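PDB 6CL6: tail fiber protein from Pseudomonas aeruginosa, which forms the trimeric receptor-binding fiber of the R2 pyocin, a contractile injection system, and probably recognises the surface of target bacterial cells. Local coordinates for residues M143-W149 against G169-A175; S178-Q183 against F195-N201. All coordinates share one frame. Numbering follows the deposited sequence.

Contact 1 (M143-W149 against G169-A175)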
# COMPACT_ATOMS: atom_id res chain seq x y z
N MET A 143 31.09 -22.85 -15.20
CA MET A 143 30.18 -23.97 -15.43
C MET A 143 29.49 -23.74 -16.77
O MET A 143 28.39 -23.18 -16.86
CB MET A 143 29.20 -24.10 -14.28
CG MET A 143 29.86 -24.28 -12.93
SD MET A 143 30.88 -25.76 -12.77
CE MET A 143 29.60 -27.03 -12.84
N VAL A 144 30.18 -24.16 -17.85
CA VAL A 144 29.76 -23.78 -19.20
C VAL A 144 29.42 -25.00 -20.05
O VAL A 144 29.37 -24.91 -21.27
CB VAL A 144 30.84 -22.92 -19.88
CG1 VAL A 144 30.92 -21.54 -19.20
CG2 VAL A 144 32.19 -23.61 -19.81
N THR A 145 29.23 -26.15 -19.44
CA THR A 145 28.81 -27.36 -20.16
C THR A 145 27.47 -27.85 -19.63
O THR A 145 27.17 -27.74 -18.44
CB THR A 145 29.89 -28.47 -20.06
OG1 THR A 145 29.88 -29.07 -18.77
CG2 THR A 145 31.26 -27.90 -20.33
N SER A 146 26.64 -28.36 -20.53
CA SER A 146 25.26 -28.71 -20.16
C SER A 146 25.22 -29.76 -19.08
O SER A 146 26.03 -30.69 -19.07
CB SER A 146 24.51 -29.21 -21.39
OG SER A 146 24.29 -28.21 -22.31
N GLY A 147 24.27 -29.63 -18.17
CA GLY A 147 24.13 -30.57 -17.06
C GLY A 147 23.47 -29.93 -15.86
O GLY A 147 22.92 -28.82 -15.93
N TRP A 148 23.49 -30.65 -14.75
CA TRP A 148 23.01 -30.06 -13.52
C TRP A 148 23.91 -30.51 -12.37
O TRP A 148 24.40 -31.63 -12.35
CB TRP A 148 21.54 -30.40 -13.21
CG TRP A 148 21.17 -31.83 -13.14
CD1 TRP A 148 21.20 -32.73 -14.15
CD2 TRP A 148 20.65 -32.52 -12.00
NE1 TRP A 148 20.74 -33.95 -13.71
CE2 TRP A 148 20.40 -33.85 -12.40
CE3 TRP A 148 20.37 -32.15 -10.68
CZ2 TRP A 148 19.89 -34.79 -11.53
CZ3 TRP A 148 19.87 -33.08 -9.82
CH2 TRP A 148 19.65 -34.39 -10.25
N TRP A 149 24.08 -29.61 -11.41
CA TRP A 149 25.00 -29.77 -10.31
C TRP A 149 24.35 -29.29 -9.02
O TRP A 149 23.52 -28.38 -9.02
CB TRP A 149 26.31 -28.99 -10.55
CG TRP A 149 27.20 -29.56 -11.55
CD1 TRP A 149 28.28 -30.34 -11.33
CD2 TRP A 149 27.12 -29.38 -12.97
NE1 TRP A 149 28.87 -30.67 -12.52
CE2 TRP A 149 28.16 -30.11 -13.54
CE3 TRP A 149 26.27 -28.68 -13.81
CZ2 TRP A 149 28.37 -30.16 -14.94
CZ3 TRP A 149 26.46 -28.73 -15.18
CH2 TRP A 149 27.50 -29.48 -15.73
N GLY A 169 21.92 -25.01 -3.24
CA GLY A 169 20.93 -24.97 -4.31
C GLY A 169 21.30 -25.84 -5.48
O GLY A 169 22.34 -26.48 -5.51
N LEU A 170 20.42 -25.81 -6.47
CA LEU A 170 20.54 -26.59 -7.69
C LEU A 170 20.87 -25.72 -8.89
O LEU A 170 20.06 -24.88 -9.29
CB LEU A 170 19.24 -27.37 -7.95
CG LEU A 170 19.35 -28.51 -8.94
CD1 LEU A 170 20.31 -29.57 -8.47
CD2 LEU A 170 17.99 -29.10 -9.16
N LEU A 171 22.01 -26.00 -9.51
CA LEU A 171 22.42 -25.34 -10.74
C LEU A 171 22.10 -26.17 -11.96
O LEU A 171 22.51 -27.34 -12.04
CB LEU A 171 23.92 -25.05 -10.74
CG LEU A 171 24.54 -24.47 -12.01
CD1 LEU A 171 24.09 -23.01 -12.16
CD2 LEU A 171 26.04 -24.53 -11.96
N HIS A 172 21.42 -25.55 -12.94
CA HIS A 172 21.26 -26.12 -14.27
C HIS A 172 22.06 -25.31 -15.28
O HIS A 172 22.07 -24.07 -15.23
CB HIS A 172 19.81 -26.14 -14.73
CG HIS A 172 19.04 -27.34 -14.31
ND1 HIS A 172 18.38 -27.41 -13.10
CD2 HIS A 172 18.81 -28.52 -14.93
CE1 HIS A 172 17.77 -28.58 -13.00
NE2 HIS A 172 18.03 -29.28 -14.09
N VAL A 173 22.73 -26.00 -16.20
CA VAL A 173 23.41 -25.35 -17.30
C VAL A 173 22.85 -25.90 -18.60
O VAL A 173 22.90 -27.12 -18.83
CB VAL A 173 24.92 -25.57 -17.23
CG1 VAL A 173 25.61 -24.82 -18.38
CG2 VAL A 173 25.49 -25.17 -15.90
N TYR A 174 22.35 -25.02 -19.45
CA TYR A 174 21.93 -25.34 -20.81
C TYR A 174 22.88 -24.63 -21.76
O TYR A 174 22.68 -23.47 -22.14
CB TYR A 174 20.48 -24.95 -21.05
CG TYR A 174 19.55 -25.44 -19.96
CD1 TYR A 174 19.16 -26.77 -19.90
CD2 TYR A 174 19.04 -24.57 -19.03
CE1 TYR A 174 18.32 -27.22 -18.94
CE2 TYR A 174 18.19 -25.00 -18.05
CZ TYR A 174 17.83 -26.35 -18.01
OH TYR A 174 16.96 -26.81 -17.07
N ALA A 175 23.92 -25.37 -22.17
CA ALA A 175 24.96 -24.82 -23.05
C ALA A 175 24.47 -24.91 -24.50
O ALA A 175 24.85 -25.81 -25.28
CB ALA A 175 26.28 -25.54 -22.82

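Contact 2 (S178-Q183 against F195-N201). With EDO (1,2-ethanediol), chain T.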
# COMPACT_ATOMS: atom_id res chain seq x y z
N SER A 178 28.28 -21.77 -27.85
CA SER A 178 29.34 -21.00 -27.22
C SER A 178 28.90 -19.57 -26.92
O SER A 178 29.34 -18.98 -25.93
CB SER A 178 30.57 -21.03 -28.15
OG SER A 178 30.21 -20.56 -29.45
N ASN A 179 28.05 -18.98 -27.75
CA ASN A 179 27.62 -17.61 -27.51
C ASN A 179 26.32 -17.49 -26.76
O ASN A 179 25.82 -16.38 -26.63
CB ASN A 179 27.51 -16.85 -28.84
CG ASN A 179 28.88 -16.43 -29.36
OD1 ASN A 179 29.87 -16.45 -28.61
ND2 ASN A 179 28.93 -16.06 -30.61
N PHE A 180 25.75 -18.60 -26.28
CA PHE A 180 24.51 -18.58 -25.49
C PHE A 180 24.57 -19.76 -24.50
O PHE A 180 24.20 -20.89 -24.83
CB PHE A 180 23.28 -18.68 -26.37
CG PHE A 180 23.08 -17.52 -27.29
CD1 PHE A 180 23.66 -17.53 -28.57
CD2 PHE A 180 22.29 -16.45 -26.92
CE1 PHE A 180 23.47 -16.46 -29.43
CE2 PHE A 180 22.08 -15.40 -27.77
CZ PHE A 180 22.68 -15.40 -29.04
N ILE A 181 25.09 -19.48 -23.30
CA ILE A 181 25.17 -20.43 -22.21
C ILE A 181 24.15 -19.99 -21.18
O ILE A 181 24.31 -18.94 -20.57
CB ILE A 181 26.55 -20.50 -21.56
CG1 ILE A 181 27.68 -20.76 -22.56
CG2 ILE A 181 26.55 -21.57 -20.43
CD1 ILE A 181 27.64 -22.09 -23.22
N TYR A 182 23.09 -20.77 -21.00
CA TYR A 182 22.03 -20.42 -20.04
C TYR A 182 22.27 -21.18 -18.72
O TYR A 182 22.70 -22.34 -18.74
CB TYR A 182 20.67 -20.79 -20.62
CG TYR A 182 20.28 -19.97 -21.83
CD1 TYR A 182 20.69 -20.30 -23.11
CD2 TYR A 182 19.48 -18.84 -21.68
CE1 TYR A 182 20.35 -19.54 -24.20
CE2 TYR A 182 19.10 -18.09 -22.78
CZ TYR A 182 19.55 -18.42 -24.01
OH TYR A 182 19.19 -17.67 -25.11
N GLN A 183 21.97 -20.52 -17.61
CA GLN A 183 21.99 -21.14 -16.29
C GLN A 183 20.71 -20.78 -15.53
O GLN A 183 20.17 -19.68 -15.67
CB GLN A 183 23.21 -20.69 -15.46
CG GLN A 183 24.55 -20.98 -16.11
CD GLN A 183 25.72 -20.56 -15.26
OE1 GLN A 183 25.63 -19.55 -14.54
NE2 GLN A 183 26.81 -21.34 -15.31
N PHE A 195 17.90 -16.88 -12.92
CA PHE A 195 18.36 -17.28 -14.24
C PHE A 195 19.28 -16.22 -14.86
O PHE A 195 19.18 -15.03 -14.58
CB PHE A 195 17.17 -17.64 -15.15
CG PHE A 195 16.19 -16.56 -15.31
CD1 PHE A 195 15.17 -16.38 -14.39
CD2 PHE A 195 16.28 -15.68 -16.40
CE1 PHE A 195 14.25 -15.32 -14.55
CE2 PHE A 195 15.37 -14.65 -16.57
CZ PHE A 195 14.35 -14.46 -15.64
N ARG A 196 20.19 -16.68 -15.72
CA ARG A 196 21.06 -15.77 -16.45
C ARG A 196 21.59 -16.50 -17.69
O ARG A 196 21.39 -17.71 -17.88
CB ARG A 196 22.21 -15.24 -15.60
CG ARG A 196 23.33 -16.25 -15.35
CD ARG A 196 24.52 -15.68 -14.57
NE ARG A 196 25.54 -16.72 -14.35
CZ ARG A 196 26.82 -16.49 -14.10
NH1 ARG A 196 27.28 -15.24 -14.00
NH2 ARG A 196 27.67 -17.51 -13.94
N CYS A 197 22.29 -15.74 -18.53
CA CYS A 197 22.87 -16.23 -19.77
C CYS A 197 24.21 -15.57 -20.05
O CYS A 197 24.33 -14.34 -19.95
CB CYS A 197 21.93 -15.94 -20.96
SG CYS A 197 22.49 -16.54 -22.58
N ARG A 198 25.19 -16.39 -20.47
CA ARG A 198 26.43 -15.86 -21.03
C ARG A 198 26.24 -15.62 -22.51
O ARG A 198 26.10 -16.58 -23.29
CB ARG A 198 27.61 -16.78 -20.78
CG ARG A 198 28.94 -16.07 -21.08
CD ARG A 198 30.10 -17.02 -21.02
NE ARG A 198 30.17 -17.82 -22.23
CZ ARG A 198 31.06 -18.78 -22.44
NH1 ARG A 198 31.96 -19.06 -21.51
NH2 ARG A 198 31.03 -19.47 -23.56
N HIS A 199 26.25 -14.36 -22.91
CA HIS A 199 25.99 -13.99 -24.30
C HIS A 199 27.30 -13.46 -24.89
O HIS A 199 27.86 -12.49 -24.39
CB HIS A 199 24.90 -12.94 -24.41
CG HIS A 199 24.71 -12.45 -25.81
ND1 HIS A 199 24.76 -11.12 -26.15
CD2 HIS A 199 24.53 -13.12 -26.97
CE1 HIS A 199 24.58 -10.99 -27.45
NE2 HIS A 199 24.44 -12.19 -27.97
N SER A 200 27.78 -14.12 -25.95
CA SER A 200 29.07 -13.78 -26.58
C SER A 200 30.13 -13.53 -25.53
O SER A 200 30.84 -12.51 -25.54
CB SER A 200 28.92 -12.60 -27.52
OG SER A 200 28.23 -13.01 -28.70
N ASN A 201 30.21 -14.46 -24.59
CA ASN A 201 31.24 -14.55 -23.56
C ASN A 201 31.13 -13.52 -22.45
O ASN A 201 32.02 -13.44 -21.62
CB ASN A 201 32.64 -14.48 -24.20
CG ASN A 201 32.89 -15.63 -25.21
OD1 ASN A 201 32.96 -16.79 -24.82
ND2 ASN A 201 33.01 -15.29 -26.50
C1 EDO T . 21.39 -12.15 -29.75
O1 EDO T . 22.62 -11.50 -30.04
C2 EDO T . 20.25 -11.19 -30.09
O2 EDO T . 19.99 -11.27 -31.50
O HOH W 1 28.62 -16.92 -24.34
O HOH W 2 32.28 -17.29 -28.90

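Contact 1 (M143-W149 against G169-A175)
Neighbouring strands 147-151 and 169-177 of a mixed sheet run antiparallel here, the axes of 147-149 and 169-175 being 4.7 Å apart at closest and 162° between directions. The backbone ladder has two hydrogen-bonded pairs: Gly147 N to Val173 O (2.9 Å) with Val173 N to Gly147 O (2.8 Å), and Trp149 N to Leu171 O (2.8 Å) with Leu171 N to Trp149 O (2.9 Å). Between them Trp148 and His172 form a non-hydrogen-bonded pair, CA to CA 4.4 Å. Beyond the strand the ladder gains a side-chain rung, Ala175 N to Ser146 OG at 2.9 Å; the same hydroxyl also bonds Lys128 O of the third subunit. At Gly147 (phi 153°) a CB would be pressed against the carbonyl O of Ser146 and strike Trp149 CH2, so the position suits glycine.

Apolar contacts split between the two faces. On one, Met143 CB lies 3.9 Å from Leu171 CD2, and Trp149 CZ3 meets Val173 CG2 at 3.8 Å. On the other, Trp148 CE3 touches Leu170 CD1 (3.4 Å), and Trp148 CB sits over the His172 ring, 3.9 Å from its centroid, as a CH-pi contact.

His172 also meets Tyr174 of the second subunit edge-to-face. The face of Met143, Trp149, Leu171 and Val173 is largely apolar and continued by Leu134, Ile181 and Tyr185 of the same chain, whereas Trp148, Leu170 and His172 meet the second subunit.

Contact 2 (S178-Q183 against F195-N201)
Ser178 O accepts a hydrogen bond from Arg198 NH2 (3.0 Å), and a water bridges Ser178 O, Arg198 NE and Asn201 N. Asn179 O takes Ser200 N at 3.1 Å, while a second water joins Asn179 OD1 to Asn201 ND2. At Phe180 the strand begins; its CE2 lies 3.4 Å from His199 CD2, the rings oblique. The His199 ring meets Tyr188 of the third subunit edge-to-face, and His199 NE2 makes a weak hydrogen bond (2.8 Å) to O1 of a 1,2-ethanediol, probably from crystallisation. The segments belong to the antiparallel beta hairpin of strands 180-187 and 193-199. Ile181 is paired with Arg198 through N to O (3.1 Å) and O to N (2.7 Å), and its CG1 lies over the Arg198 guanidinium. Tyr182 receives Cys197 SG on its ring face, 3.7 Å from the centroid. Gln183 pairs with Arg196 by backbone, and its OE1 accepts from Arg196 NE (2.8 Å) and NH2 (2.9 Å); Asp141 forms a salt bridge with that guanidinium.

Overall arrangement
Both contacts belong to one mixed sheet, where strands 169-177 and 180-187 are neighbours, so they lie side by side, their centres about 11 Å apart. The backbones join directly, Tyr174 N to Tyr182 O at 2.8 Å, and Met143 O meets Gln183 NE2 at 2.9 Å. Each is partly buried. Contact 1 has mostly aliphatic and aromatic side chains, with Thr145 its exposed residue; contact 2 adds arginine and glutamine polar bonds, and its 178-179 and 200-201 end is wetter and more open. Trp148 and His172 of contact 1 meet the second subunit, its Ser146 and Tyr174 the third; Phe180, Tyr182 and His199 of contact 2 also meet the third.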